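Local coordinates for protein MAU2 chromatid cohesion factor homolog (Saccharomyces cerevisiae, PDB 4XDN) that works in sister chromatid cohesion, forming with SCC2 the complex required for the association of cohesin with chromosomes, at residues M313-E319 against R375-Y379; V334-D338 against R595-G599. All coordinates share one frame; numbering follows the deposited sequence.

Contact 1: residues M313-E319 against R375-Y379; sequences MIFHYKE and RIQTY
M313 lays its terminal methyl over one face of the Y379 ring: CE sits 3.8 Å from the ring centroid, 28° off the normal and displaced toward the rim, where CE1 of Y379 lies 3.4 Å from it. The sulfur follows at an oblique angle, M313 SD being 4.6 Å from the same centroid, a Met-aromatic contact joined to a CH-pi one. Beyond the ring the methyl also meets T378 tip to tip, with M313 CE 3.6 Å from T378 CG2.

A polar group lies beside this apolar one. E319 and R375 form a salt bridge at 3.4 Å between OE2 and NH2, the carboxylate oxygen arriving at the guanidinium edge and in its plane, with the two planes 27° apart. The same OE2 lies 3.3 Å from OH of Y379, while CG of E319 approaches the rim of that ring. H316 stands with its ring perpendicular to the R375 guanidinium, CD2 3.8 Å from NH2. The R375 chain runs straight to CD and then bends about CG-CD (chi3 66°), which brings NH2 to E319 and H316. With an alanine in place of Y379, the M313 methyl would probably lose the ring face it rests on, and a gap would open beside E319.

Helix 339-360 backs this arrangement, its L358 touching both E319 and Y379. H316 leaves the short helix 312-315 and is the N-cap residue of helix 317-331, the chain turning there. This side-chain packing joins that corner to helix 369-398 in an all-helical superhelical scaffold, consistent with the TPR-like architecture of the SCC4/mau-2 family.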
# COMPACT_ATOMS: atom_id res chain seq x y z
N MET A 313 3.65 8.88 9.07
CA MET A 313 2.71 9.36 8.06
C MET A 313 1.31 9.52 8.65
O MET A 313 0.50 10.31 8.15
CB MET A 313 2.65 8.42 6.86
CG MET A 313 3.97 8.24 6.14
SD MET A 313 4.40 9.63 5.08
CE MET A 313 6.17 9.36 4.93
N ILE A 314 1.03 8.75 9.70
CA ILE A 314 -0.30 8.69 10.29
C ILE A 314 -0.34 9.39 11.65
O ILE A 314 -1.37 9.95 12.04
CB ILE A 314 -0.76 7.22 10.45
CG1 ILE A 314 -0.70 6.49 9.11
CG2 ILE A 314 -2.17 7.14 11.04
CD1 ILE A 314 -1.58 7.09 8.01
N PHE A 315 0.78 9.36 12.37
CA PHE A 315 0.84 9.90 13.73
C PHE A 315 1.14 11.40 13.76
O PHE A 315 0.86 12.07 14.75
CB PHE A 315 1.89 9.15 14.54
CG PHE A 315 1.52 7.72 14.86
CD1 PHE A 315 0.36 7.14 14.36
CD2 PHE A 315 2.34 6.95 15.68
CE1 PHE A 315 0.03 5.83 14.66
CE2 PHE A 315 2.01 5.64 15.98
CZ PHE A 315 0.86 5.08 15.47
N HIS A 316 1.71 11.92 12.67
CA HIS A 316 1.97 13.35 12.56
C HIS A 316 0.82 14.05 11.84
O HIS A 316 0.36 13.58 10.79
CB HIS A 316 3.29 13.60 11.83
CG HIS A 316 4.48 13.02 12.52
ND1 HIS A 316 4.38 12.20 13.63
CD2 HIS A 316 5.81 13.14 12.27
CE1 HIS A 316 5.59 11.84 14.02
NE2 HIS A 316 6.47 12.40 13.22
N TYR A 317 0.36 15.16 12.39
CA TYR A 317 -0.84 15.84 11.90
C TYR A 317 -0.75 16.28 10.44
O TYR A 317 -1.66 16.02 9.66
CB TYR A 317 -1.16 17.05 12.78
CG TYR A 317 -2.35 17.85 12.30
CD1 TYR A 317 -3.62 17.28 12.26
CD2 TYR A 317 -2.21 19.17 11.89
CE1 TYR A 317 -4.71 18.01 11.82
CE2 TYR A 317 -3.29 19.90 11.45
CZ TYR A 317 -4.54 19.32 11.42
OH TYR A 317 -5.63 20.04 10.98
N LYS A 318 0.34 16.95 10.08
CA LYS A 318 0.52 17.42 8.71
C LYS A 318 0.59 16.25 7.73
O LYS A 318 -0.04 16.29 6.67
CB LYS A 318 1.78 18.27 8.58
CG LYS A 318 1.63 19.70 9.09
CD LYS A 318 2.51 20.65 8.30
CE LYS A 318 2.44 22.07 8.85
NZ LYS A 318 3.09 22.19 10.18
N GLU A 319 1.35 15.23 8.08
CA GLU A 319 1.51 14.06 7.22
C GLU A 319 0.17 13.35 7.05
O GLU A 319 -0.13 12.85 5.97
CB GLU A 319 2.54 13.09 7.80
CG GLU A 319 3.99 13.52 7.64
CD GLU A 319 4.42 14.56 8.66
OE1 GLU A 319 3.54 15.22 9.25
OE2 GLU A 319 5.64 14.72 8.87
N ARG A 375 11.72 7.61 5.05
CA ARG A 375 10.56 8.50 5.05
C ARG A 375 10.52 9.32 3.77
O ARG A 375 9.45 9.58 3.22
CB ARG A 375 10.59 9.42 6.27
CG ARG A 375 10.37 8.71 7.60
CD ARG A 375 10.42 9.69 8.76
NE ARG A 375 9.31 10.63 8.71
CZ ARG A 375 9.23 11.73 9.45
NH1 ARG A 375 10.20 12.05 10.30
NH2 ARG A 375 8.17 12.53 9.34
N ILE A 376 11.70 9.73 3.30
CA ILE A 376 11.80 10.48 2.05
C ILE A 376 11.41 9.60 0.87
O ILE A 376 10.80 10.07 -0.09
CB ILE A 376 13.23 11.03 1.85
CG1 ILE A 376 13.51 12.13 2.88
CG2 ILE A 376 13.42 11.59 0.44
CD1 ILE A 376 14.98 12.45 3.04
N GLN A 377 11.77 8.33 0.95
CA GLN A 377 11.47 7.38 -0.11
C GLN A 377 9.96 7.19 -0.24
O GLN A 377 9.43 7.09 -1.35
CB GLN A 377 12.16 6.04 0.17
CG GLN A 377 12.46 5.21 -1.07
CD GLN A 377 13.64 5.73 -1.87
OE1 GLN A 377 14.02 6.89 -1.76
NE2 GLN A 377 14.23 4.86 -2.69
N THR A 378 9.27 7.17 0.90
CA THR A 378 7.82 7.08 0.93
C THR A 378 7.20 8.37 0.40
O THR A 378 6.19 8.34 -0.31
CB THR A 378 7.30 6.80 2.35
OG1 THR A 378 7.73 5.49 2.76
CG2 THR A 378 5.78 6.87 2.42
N TYR A 379 7.79 9.50 0.76
CA TYR A 379 7.35 10.80 0.26
C TYR A 379 7.44 10.82 -1.26
O TYR A 379 6.54 11.34 -1.93
CB TYR A 379 8.19 11.94 0.85
CG TYR A 379 7.85 12.32 2.28
CD1 TYR A 379 6.54 12.31 2.74
CD2 TYR A 379 8.85 12.70 3.16
CE1 TYR A 379 6.24 12.66 4.04
CE2 TYR A 379 8.56 13.05 4.47
CZ TYR A 379 7.25 13.03 4.90
OH TYR A 379 6.95 13.38 6.19

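Contact 2: residues V334-D338 against R595-G599; sequences VNCYD and RQQGG. With SO4 (sulfate ion), chain F.
Van der Waals and CH-pi contacts centre on the ring of Y337, which Q596 meets over one face: CB of Q596 stands 3.9 Å from the ring centroid and only 12° off the normal, a CH-pi contact placed over the middle of the ring. D338 CB lies above the opposite face, toward the rim. The Q596 chain folds over at CB-CG (chi2 -87°), bringing the amide to the CD2-CE2 side of the ring, its plane tilted 55° from it, with Q596 OE1 3.0 Å from Y337 CE2. Q597 arrives differently, its extended chain crossing the tyrosine at about a right angle and setting NE2 at the ring edge, 3.4 Å from Y337 CD1. The same nitrogen packs on C336, 3.6 Å from its CB.

Both segments are loops between helices of this largely helical protein, 334-338 joining helices 317-331 and 339-360 and 595-599 joining helices 580-593 and 601-618. L397 of helix 369-398 packs on C336 and Y337, and L562 of helix 562-575 touches Y337 and both glutamines.

No direct hydrogen bond crosses between the loops, but a water makes a polar bridge. It donates to V334 O at 2.6 Å and accepts from Q597 NE2 at 2.7 Å, giving the glutamine amide a partner beyond the tyrosine edge. D338, the N-cap of helix 339-360, uses OD1 to cap G341 N.

A sulfate, probably from the crystallisation liquor, lies beside N335, whose ND2 points to sulfate O4 at a modelled, doubtfully short 2.5 Å; the backbone N of K560 and NZ of K559 also hydrogen-bond this anion.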
# COMPACT_ATOMS: atom_id res chain seq x y z
N VAL A 334 -12.50 8.45 -10.60
CA VAL A 334 -13.46 7.80 -11.50
C VAL A 334 -14.57 8.75 -11.91
O VAL A 334 -15.11 8.66 -13.01
CB VAL A 334 -14.06 6.53 -10.84
CG1 VAL A 334 -14.92 6.89 -9.63
CG2 VAL A 334 -14.86 5.73 -11.86
N ASN A 335 -14.91 9.69 -11.03
CA ASN A 335 -15.92 10.69 -11.33
C ASN A 335 -15.48 11.57 -12.51
O ASN A 335 -16.27 11.85 -13.41
CB ASN A 335 -16.22 11.55 -10.10
CG ASN A 335 -16.79 10.74 -8.95
OD1 ASN A 335 -16.05 10.21 -8.11
ND2 ASN A 335 -18.11 10.64 -8.90
N CYS A 336 -14.23 12.02 -12.46
CA CYS A 336 -13.51 12.54 -13.63
C CYS A 336 -13.98 13.91 -14.15
O CYS A 336 -13.24 14.89 -14.05
CB CYS A 336 -13.60 11.52 -14.77
SG CYS A 336 -12.71 11.99 -16.26
N TYR A 337 -15.18 13.97 -14.72
CA TYR A 337 -15.61 15.14 -15.48
C TYR A 337 -16.45 16.13 -14.65
O TYR A 337 -16.59 17.29 -15.02
CB TYR A 337 -16.41 14.70 -16.70
CG TYR A 337 -17.69 13.98 -16.35
CD1 TYR A 337 -17.70 12.61 -16.10
CD2 TYR A 337 -18.89 14.67 -16.26
CE1 TYR A 337 -18.86 11.95 -15.77
CE2 TYR A 337 -20.06 14.01 -15.93
CZ TYR A 337 -20.04 12.66 -15.68
OH TYR A 337 -21.21 12.01 -15.36
N ASP A 338 -17.01 15.64 -13.55
CA ASP A 338 -17.91 16.44 -12.73
C ASP A 338 -17.16 17.19 -11.62
O ASP A 338 -15.93 17.27 -11.64
CB ASP A 338 -18.99 15.55 -12.12
CG ASP A 338 -18.41 14.50 -11.19
OD1 ASP A 338 -17.18 14.27 -11.26
OD2 ASP A 338 -19.17 13.89 -10.41
N ARG A 595 -21.19 12.26 -24.22
CA ARG A 595 -20.43 13.45 -24.59
C ARG A 595 -19.49 13.92 -23.48
O ARG A 595 -18.59 14.72 -23.71
CB ARG A 595 -21.37 14.59 -24.98
CG ARG A 595 -22.04 15.29 -23.80
CD ARG A 595 -22.99 16.37 -24.28
NE ARG A 595 -23.05 17.51 -23.36
CZ ARG A 595 -22.04 18.35 -23.16
NH1 ARG A 595 -20.89 18.19 -23.80
NH2 ARG A 595 -22.18 19.36 -22.30
N GLN A 596 -19.71 13.42 -22.26
CA GLN A 596 -19.02 13.93 -21.08
C GLN A 596 -17.54 13.56 -21.05
O GLN A 596 -16.75 14.20 -20.36
CB GLN A 596 -19.71 13.43 -19.82
CG GLN A 596 -21.17 13.83 -19.69
CD GLN A 596 -21.35 15.18 -19.03
OE1 GLN A 596 -21.90 15.28 -17.93
NE2 GLN A 596 -20.90 16.24 -19.70
N GLN A 597 -17.16 12.52 -21.79
CA GLN A 597 -15.76 12.08 -21.85
C GLN A 597 -15.35 11.74 -23.28
O GLN A 597 -16.18 11.34 -24.09
CB GLN A 597 -15.54 10.86 -20.95
CG GLN A 597 -15.68 11.15 -19.46
CD GLN A 597 -15.58 9.89 -18.61
OE1 GLN A 597 -15.34 8.79 -19.12
NE2 GLN A 597 -15.75 10.05 -17.31
N GLY A 598 -14.06 11.90 -23.57
CA GLY A 598 -13.52 11.54 -24.87
C GLY A 598 -13.41 10.03 -25.01
O GLY A 598 -13.51 9.30 -24.03
N GLY A 599 -13.21 9.56 -26.24
CA GLY A 599 -13.07 8.14 -26.50
C GLY A 599 -14.39 7.38 -26.50
O GLY A 599 -14.40 6.15 -26.58
S SO4 F . -20.69 9.35 -6.62
O1 SO4 F . -21.30 10.67 -6.64
O2 SO4 F . -19.86 9.22 -5.42
O3 SO4 F . -21.73 8.33 -6.59
O4 SO4 F . -19.87 9.16 -7.81
O HOH W 1 -15.95 8.12 -15.42

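How the contacts relate
Contacts 1 and 2 lie about 32 Å apart between centres, with about 21 Å between their nearest atoms, and do not touch. Their segments alternate along the chain: 313-319, 334-338, 375-379, then 595-599. Helix 317-331 links them directly, beginning in contact 1 and leading to the loop of contact 2; helix 369-398 also spans both, carrying 375-379 and, farther along, L396 and L397, which pack on contact 2. Contact 1 joins segments 56 residues apart, whereas contact 2 brings in a loop 257 residues later. Contact 1 holds central helices against one another, and contact 2 joins the loop between helices 317-331 and 339-360 to the loop before helix 601-618.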